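Local coordinates for protein retinol dehydratase (Spodoptera frugiperda, PDB 1X8L) that probably acts on retinol by sulfotransferase chemistry, as a retinol dehydratase, and is seen here with 4-oxoretinol and the inactive cofactor PAP bound, at residues 59-64 with 157-162; 104-109 with 163-168. The protein carries 2 engineered substitutions. All coordinates share one frame; numbering follows the deposited sequence.

Contact 1: residues 59-64 with 157-162; sequences MPLRPT and EKRFVK. With OXR (4-oxoretinol), chain E.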
loop_
_atom_site.group_PDB
_atom_site.type_symbol
_atom_site.label_atom_id
_atom_site.label_comp_id
_atom_site.label_asym_id
_atom_site.label_seq_id
_atom_site.Cartn_x
_atom_site.Cartn_y
_atom_site.Cartn_z
ATOM N N MET A 59 -4.031 38.190 6.273
ATOM C CA MET A 59 -3.199 38.649 7.389
ATOM C C MET A 59 -2.658 40.068 7.174
ATOM O O MET A 59 -2.061 40.344 6.138
ATOM C CB MET A 59 -2.029 37.672 7.660
ATOM C CG MET A 59 -0.994 37.478 6.513
ATOM S SD MET A 59 0.297 36.276 6.913
ATOM C CE MET A 59 1.042 35.955 5.329
ATOM N N PRO A 60 -2.864 40.974 8.139
ATOM C CA PRO A 60 -2.263 42.311 8.043
ATOM C C PRO A 60 -0.741 42.210 7.975
ATOM O O PRO A 60 -0.106 41.550 8.797
ATOM C CB PRO A 60 -2.708 43.015 9.339
ATOM C CG PRO A 60 -3.946 42.224 9.835
ATOM C CD PRO A 60 -3.696 40.809 9.352
ATOM N N LEU A 61 -0.162 42.860 6.981
ATOM C CA LEU A 61 1.283 42.878 6.828
ATOM C C LEU A 61 1.782 44.281 7.095
ATOM O O LEU A 61 1.000 45.207 7.159
ATOM C CB LEU A 61 1.660 42.400 5.422
ATOM C CG LEU A 61 1.208 40.995 5.087
ATOM C CD1 LEU A 61 1.588 40.666 3.634
ATOM C CD2 LEU A 61 1.846 39.988 6.004
ATOM N N ARG A 62 3.087 44.419 7.286
ATOM C CA ARG A 62 3.695 45.677 7.707
ATOM C C ARG A 62 4.990 45.859 6.905
ATOM O O ARG A 62 5.643 44.865 6.569
ATOM C CB ARG A 62 4.035 45.652 9.205
ATOM C CG ARG A 62 2.897 45.411 10.187
ATOM C CD ARG A 62 3.410 45.029 11.574
ATOM N NE ARG A 62 2.354 44.588 12.471
ATOM C CZ ARG A 62 2.543 44.042 13.661
ATOM N NH1 ARG A 62 3.769 43.828 14.142
ATOM N NH2 ARG A 62 1.492 43.682 14.374
ATOM N N PRO A 63 5.358 47.109 6.596
ATOM C CA PRO A 63 6.514 47.376 5.720
ATOM C C PRO A 63 7.878 46.845 6.192
ATOM O O PRO A 63 8.716 46.562 5.351
ATOM C CB PRO A 63 6.525 48.912 5.565
ATOM C CG PRO A 63 5.436 49.459 6.437
ATOM C CD PRO A 63 4.653 48.331 7.004
ATOM N N THR A 64 8.086 46.677 7.499
ATOM C CA THR A 64 9.334 46.104 8.018
ATOM C C THR A 64 9.320 44.554 8.072
ATOM O O THR A 64 10.357 43.970 8.346
ATOM C CB THR A 64 9.645 46.640 9.426
ATOM O OG1 THR A 64 8.531 46.373 10.281
ATOM C CG2 THR A 64 9.799 48.203 9.455
ATOM N N GLU A 157 8.438 46.054 17.004
ATOM C CA GLU A 157 9.383 44.962 16.844
ATOM C C GLU A 157 9.303 44.432 15.405
ATOM O O GLU A 157 8.234 44.118 14.931
ATOM C CB GLU A 157 9.083 43.852 17.857
ATOM C CG GLU A 157 9.766 42.512 17.560
ATOM C CD GLU A 157 9.602 41.490 18.675
ATOM O OE1 GLU A 157 9.006 41.824 19.723
ATOM O OE2 GLU A 157 10.067 40.354 18.497
ATOM N N LYS A 158 10.440 44.363 14.719
ATOM C CA LYS A 158 10.497 43.817 13.373
ATOM C C LYS A 158 10.104 42.339 13.394
ATOM O O LYS A 158 10.659 41.550 14.164
ATOM C CB LYS A 158 11.897 43.932 12.769
ATOM C CG LYS A 158 12.035 43.285 11.388
ATOM C CD LYS A 158 13.426 43.455 10.788
ATOM C CE LYS A 158 13.480 44.597 9.760
ATOM N NZ LYS A 158 13.145 44.182 8.347
ATOM N N ARG A 159 9.178 41.979 12.521
ATOM C CA ARG A 159 8.687 40.618 12.421
ATOM C C ARG A 159 9.491 39.848 11.378
ATOM O O ARG A 159 9.554 40.255 10.195
ATOM C CB ARG A 159 7.212 40.614 12.032
ATOM C CG ARG A 159 6.266 41.218 13.072
ATOM C CD ARG A 159 4.792 40.792 12.879
ATOM N NE ARG A 159 4.282 41.164 11.568
ATOM C CZ ARG A 159 2.984 41.142 11.225
ATOM N NH1 ARG A 159 2.051 40.743 12.085
ATOM N NH2 ARG A 159 2.616 41.520 10.004
ATOM N N PHE A 160 10.086 38.742 11.821
ATOM C CA PHE A 160 10.792 37.802 10.956
ATOM C C PHE A 160 9.923 36.565 10.770
ATOM O O PHE A 160 9.630 35.883 11.736
ATOM C CB PHE A 160 12.139 37.412 11.587
ATOM C CG PHE A 160 13.152 38.530 11.593
ATOM C CD1 PHE A 160 13.187 39.453 12.637
ATOM C CD2 PHE A 160 14.043 38.671 10.552
ATOM C CE1 PHE A 160 14.111 40.478 12.626
ATOM C CE2 PHE A 160 14.981 39.687 10.543
ATOM C CZ PHE A 160 15.000 40.603 11.577
ATOM N N VAL A 161 9.492 36.283 9.548
ATOM C CA VAL A 161 8.529 35.210 9.346
ATOM C C VAL A 161 9.112 34.051 8.549
ATOM O O VAL A 161 9.760 34.282 7.548
ATOM C CB VAL A 161 7.251 35.728 8.644
ATOM C CG1 VAL A 161 6.189 34.656 8.606
ATOM C CG2 VAL A 161 6.735 36.961 9.351
ATOM N N LYS A 162 8.844 32.819 8.999
ATOM C CA LYS A 162 9.172 31.588 8.263
ATOM C C LYS A 162 7.918 30.851 7.826
ATOM O O LYS A 162 7.014 30.620 8.624
ATOM C CB LYS A 162 10.016 30.640 9.146
ATOM C CG LYS A 162 10.232 29.197 8.595
ATOM C CD LYS A 162 10.654 28.258 9.735
ATOM C CE LYS A 162 10.557 26.811 9.347
ATOM N NZ LYS A 162 11.314 25.965 10.290
HETATM O O2 OXR E . 4.571 14.153 16.585
HETATM C C4 OXR E . 4.491 15.269 17.065
HETATM C C3 OXR E . 3.625 15.401 18.276
HETATM C C2 OXR E . 3.532 16.796 18.863
HETATM C C1 OXR E . 4.288 17.961 18.208
HETATM C C17 OXR E . 5.250 18.536 19.251
HETATM C C16 OXR E . 3.263 19.014 17.741
HETATM C C5 OXR E . 5.198 16.396 16.465
HETATM C C18 OXR E . 6.011 16.049 15.255
HETATM C C6 OXR E . 5.117 17.648 16.972
HETATM C C7 OXR E . 5.802 18.872 16.445
HETATM C C8 OXR E . 6.470 19.027 15.306
HETATM C C9 OXR E . 7.107 20.316 14.923
HETATM C C19 OXR E . 7.102 21.571 15.768
HETATM C C10 OXR E . 7.755 20.282 13.752
HETATM C C11 OXR E . 8.499 21.393 13.203
HETATM C C12 OXR E . 9.199 21.128 12.102
HETATM C C13 OXR E . 10.012 22.149 11.434
HETATM C C20 OXR E . 10.316 23.464 12.108
HETATM C C14 OXR E . 10.493 21.873 10.215
HETATM C C15 OXR E . 11.335 22.865 9.414
HETATM O O1 OXR E . 10.572 23.931 8.852
HETATM O O HOH W 1 -0.641 40.183 11.090
HETATM O O HOH W 2 6.306 44.906 13.236
HETATM O O HOH W 3 7.697 44.041 11.072
#
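R62 and R159 lay their guanidinium groups face to face, centres 3.8 Å apart and planes only 8° from parallel, while the two side chains cross at about a right angle. R159 gets there by a bend at chi3 (-59°), whereas R62 runs out straight from CG to NE. The closeness of two like charges is probably eased by the partners at their edges: the carbonyl of V153 for R62 NH1, that of L150 for R159 NH1, and D65 in a salt bridge with R159 NH2. Arginine suits both places, since its flat face stacks while its N-H groups work in the plane.

Direct hydrogen bonds tie side chains to carbonyls of the loop. R159 NH2 donates to P60 O over 3.0 Å, almost straight at 166°. K158, its chain curled at the far end, brings NZ to 2.8 Å from T64 O in the carbonyl plane, on a lone pair; the same ammonium also pairs with E87.

Three waters link P60 O to R159 NH1, R62 NH1 to E157 O, and T64 OG1 to R159 N.

Bonds and stack together join the loop leading into strand 66-70 to the segment entering strand 160-163, at the surface end of the sulfotransferase fold's parallel sheet.

Contact 2: residues 104-109 with 163-168; sequences IYLDGF and THLPLS. With OXR (4-oxoretinol), chain E.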
loop_
_atom_site.group_PDB
_atom_site.type_symbol
_atom_site.label_atom_id
_atom_site.label_comp_id
_atom_site.label_asym_id
_atom_site.label_seq_id
_atom_site.Cartn_x
_atom_site.Cartn_y
_atom_site.Cartn_z
ATOM N N ILE A 104 8.662 33.708 13.517
ATOM C CA ILE A 104 7.373 33.111 13.639
ATOM C C ILE A 104 7.232 32.108 12.501
ATOM O O ILE A 104 7.445 32.466 11.355
ATOM C CB ILE A 104 6.266 34.175 13.521
ATOM C CG1 ILE A 104 6.494 35.305 14.551
ATOM C CG2 ILE A 104 4.879 33.505 13.650
ATOM C CD1 ILE A 104 5.803 35.090 15.878
ATOM N N TYR A 105 6.834 30.881 12.831
ATOM C CA TYR A 105 6.637 29.816 11.862
ATOM C C TYR A 105 5.172 29.835 11.479
ATOM O O TYR A 105 4.346 29.271 12.175
ATOM C CB TYR A 105 7.042 28.453 12.468
ATOM C CG TYR A 105 7.046 27.248 11.516
ATOM C CD1 TYR A 105 7.459 26.009 11.973
ATOM C CD2 TYR A 105 6.649 27.343 10.167
ATOM C CE1 TYR A 105 7.468 24.908 11.149
ATOM C CE2 TYR A 105 6.640 26.225 9.335
ATOM C CZ TYR A 105 7.052 25.010 9.839
ATOM O OH TYR A 105 7.107 23.874 9.054
ATOM N N LEU A 106 4.853 30.519 10.375
ATOM C CA LEU A 106 3.456 30.818 10.025
ATOM C C LEU A 106 2.571 29.571 9.950
ATOM O O LEU A 106 1.452 29.589 10.448
ATOM C CB LEU A 106 3.394 31.595 8.704
ATOM C CG LEU A 106 2.024 32.048 8.173
ATOM C CD1 LEU A 106 1.248 32.872 9.205
ATOM C CD2 LEU A 106 2.191 32.821 6.866
ATOM N N ASP A 107 3.089 28.493 9.351
ATOM C CA ASP A 107 2.309 27.287 9.071
ATOM C C ASP A 107 2.723 26.078 9.922
ATOM O O ASP A 107 2.325 24.951 9.631
ATOM C CB ASP A 107 2.326 26.931 7.555
ATOM C CG ASP A 107 3.736 26.868 6.964
ATOM O OD1 ASP A 107 4.455 27.926 6.979
ATOM O OD2 ASP A 107 4.207 25.828 6.435
ATOM N N GLY A 108 3.469 26.316 10.998
ATOM C CA GLY A 108 3.918 25.249 11.900
ATOM C C GLY A 108 2.806 24.537 12.655
ATOM O O GLY A 108 2.887 23.344 12.929
ATOM N N PHE A 109 1.757 25.298 12.969
ATOM C CA PHE A 109 0.591 24.816 13.697
ATOM C C PHE A 109 -0.123 23.646 13.034
ATOM O O PHE A 109 -0.584 22.760 13.727
ATOM C CB PHE A 109 -0.412 25.966 13.890
ATOM C CG PHE A 109 -1.198 26.319 12.654
ATOM C CD1 PHE A 109 -2.496 25.846 12.483
ATOM C CD2 PHE A 109 -0.646 27.129 11.661
ATOM C CE1 PHE A 109 -3.225 26.169 11.347
ATOM C CE2 PHE A 109 -1.379 27.459 10.538
ATOM C CZ PHE A 109 -2.662 26.963 10.370
ATOM N N THR A 163 7.874 30.444 6.561
ATOM C CA THR A 163 6.733 29.697 6.057
ATOM C C THR A 163 7.121 28.750 4.920
ATOM O O THR A 163 7.946 29.046 4.104
ATOM C CB THR A 163 5.631 30.685 5.618
ATOM O OG1 THR A 163 4.423 29.993 5.321
ATOM C CG2 THR A 163 5.996 31.380 4.326
ATOM N N HIS A 164 6.501 27.595 4.886
ATOM C CA HIS A 164 6.534 26.758 3.709
ATOM C C HIS A 164 5.277 26.889 2.831
ATOM O O HIS A 164 5.075 26.103 1.931
ATOM C CB HIS A 164 6.768 25.318 4.147
ATOM C CG HIS A 164 8.052 25.170 4.875
ATOM N ND1 HIS A 164 9.253 25.589 4.334
ATOM C CD2 HIS A 164 8.323 24.738 6.127
ATOM C CE1 HIS A 164 10.210 25.383 5.219
ATOM N NE2 HIS A 164 9.678 24.852 6.304
ATOM N N LEU A 165 4.454 27.892 3.090
ATOM C CA LEU A 165 3.250 28.091 2.288
ATOM C C LEU A 165 3.571 28.667 0.916
ATOM O O LEU A 165 4.436 29.562 0.793
ATOM C CB LEU A 165 2.293 29.055 3.000
ATOM C CG LEU A 165 1.724 28.639 4.337
ATOM C CD1 LEU A 165 0.967 29.813 4.917
ATOM C CD2 LEU A 165 0.828 27.451 4.172
ATOM N N PRO A 166 2.890 28.185 -0.114
ATOM C CA PRO A 166 2.997 28.813 -1.433
ATOM C C PRO A 166 2.377 30.204 -1.463
ATOM O O PRO A 166 1.501 30.567 -0.628
ATOM C CB PRO A 166 2.218 27.856 -2.342
ATOM C CG PRO A 166 1.301 27.117 -1.460
ATOM C CD PRO A 166 1.949 27.042 -0.129
ATOM N N LEU A 167 2.833 30.999 -2.428
ATOM C CA LEU A 167 2.439 32.396 -2.516
ATOM C C LEU A 167 0.928 32.533 -2.672
ATOM O O LEU A 167 0.324 33.432 -2.139
ATOM C CB LEU A 167 3.155 33.097 -3.655
ATOM C CG LEU A 167 4.613 33.469 -3.391
ATOM C CD1 LEU A 167 5.183 34.059 -4.687
ATOM C CD2 LEU A 167 4.726 34.479 -2.229
ATOM N N SER A 168 0.312 31.584 -3.340
ATOM C CA SER A 168 -1.117 31.658 -3.602
ATOM C C SER A 168 -2.015 31.488 -2.367
ATOM O O SER A 168 -3.218 31.749 -2.444
ATOM C CB SER A 168 -1.482 30.600 -4.626
ATOM O OG SER A 168 -1.074 29.338 -4.165
HETATM O O2 OXR E . 4.571 14.153 16.585
HETATM C C4 OXR E . 4.491 15.269 17.065
HETATM C C3 OXR E . 3.625 15.401 18.276
HETATM C C2 OXR E . 3.532 16.796 18.863
HETATM C C1 OXR E . 4.288 17.961 18.208
HETATM C C17 OXR E . 5.250 18.536 19.251
HETATM C C16 OXR E . 3.263 19.014 17.741
HETATM C C5 OXR E . 5.198 16.396 16.465
HETATM C C18 OXR E . 6.011 16.049 15.255
HETATM C C6 OXR E . 5.117 17.648 16.972
HETATM C C7 OXR E . 5.802 18.872 16.445
HETATM C C8 OXR E . 6.470 19.027 15.306
HETATM C C9 OXR E . 7.107 20.316 14.923
HETATM C C19 OXR E . 7.102 21.571 15.768
HETATM C C10 OXR E . 7.755 20.282 13.752
HETATM C C11 OXR E . 8.499 21.393 13.203
HETATM C C12 OXR E . 9.199 21.128 12.102
HETATM C C13 OXR E . 10.012 22.149 11.434
HETATM C C20 OXR E . 10.316 23.464 12.108
HETATM C C14 OXR E . 10.493 21.873 10.215
HETATM C C15 OXR E . 11.335 22.865 9.414
HETATM O O1 OXR E . 10.572 23.931 8.852
#
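D107 reaches across to the point where strand 160-163 gives way to loop, and grips T163 and H164 through OD1. That oxygen takes two bonds: T163 OG1 donates to D107 OD1 over 2.6 Å from well above the carboxylate plane, and H164 N reaches the same D107 OD1 on the syn side at 2.9 Å. Both donors come from the same face, and a weak bond from H164 N to OD2 adds to the hold. With chi1 at 52°, CG of D107 lies between the backbone N and the carbonyl carbon, and from there the carboxylate meets both donors. Aspartate suits the place because its short carboxylate can serve a hydroxyl and an amide together in a buried setting.

T163 works in both directions. Its OG1, besides donating to D107, accepts from L165 N at 3.1 Å, which makes an ST turn as the chain leaves the strand. Its CB lies alongside L106 CB.

H164 turns its ring edge toward the ligand and Y105. H164 NE2 shares a hydrogen bond of 2.9 Å with O1 of 4-oxoretinol, and H164 CD2 is 3.3 Å from Y105 OH, in the plane of the imidazole. A bond from ND1 to the S70 carbonyl should fix the ring's rotation. Further along the loop, L165 CG packs on D107 CB at 3.7 Å and L165 CD1 meets L106 CD2 at 3.8 Å; both leucines also touch I56.

The type I beta turn Y105-G108, which begins on the last residue of strand 104-105, thus lies against the end of neighbouring strand 160-163, with helix 53-57 beside the leucines and helix 227-235 touched by P166.

In the fold
Contacts 1 and 2 have centres about 13 Å apart and share the parallel five-stranded sheet, in which strands 104-105 and 160-163 are neighbours and 66-70 flanks the latter. Along the chain their segments alternate, 59-64, 104-109, 157-162, 163-168, so the last two follow without a break. Contact 1 lies near the surface where strand 160-163 begins, contact 2 in the interior where it ends. K162 joins them: K162 N to I104 O and K162 O to L106 N, each 2.8 Å, are probable hydrogen bonds, and its NZ binds the hydroxyl of 4-oxoretinol that H164 also contacts. One strand therefore runs from the outer surface to the retinoid pocket.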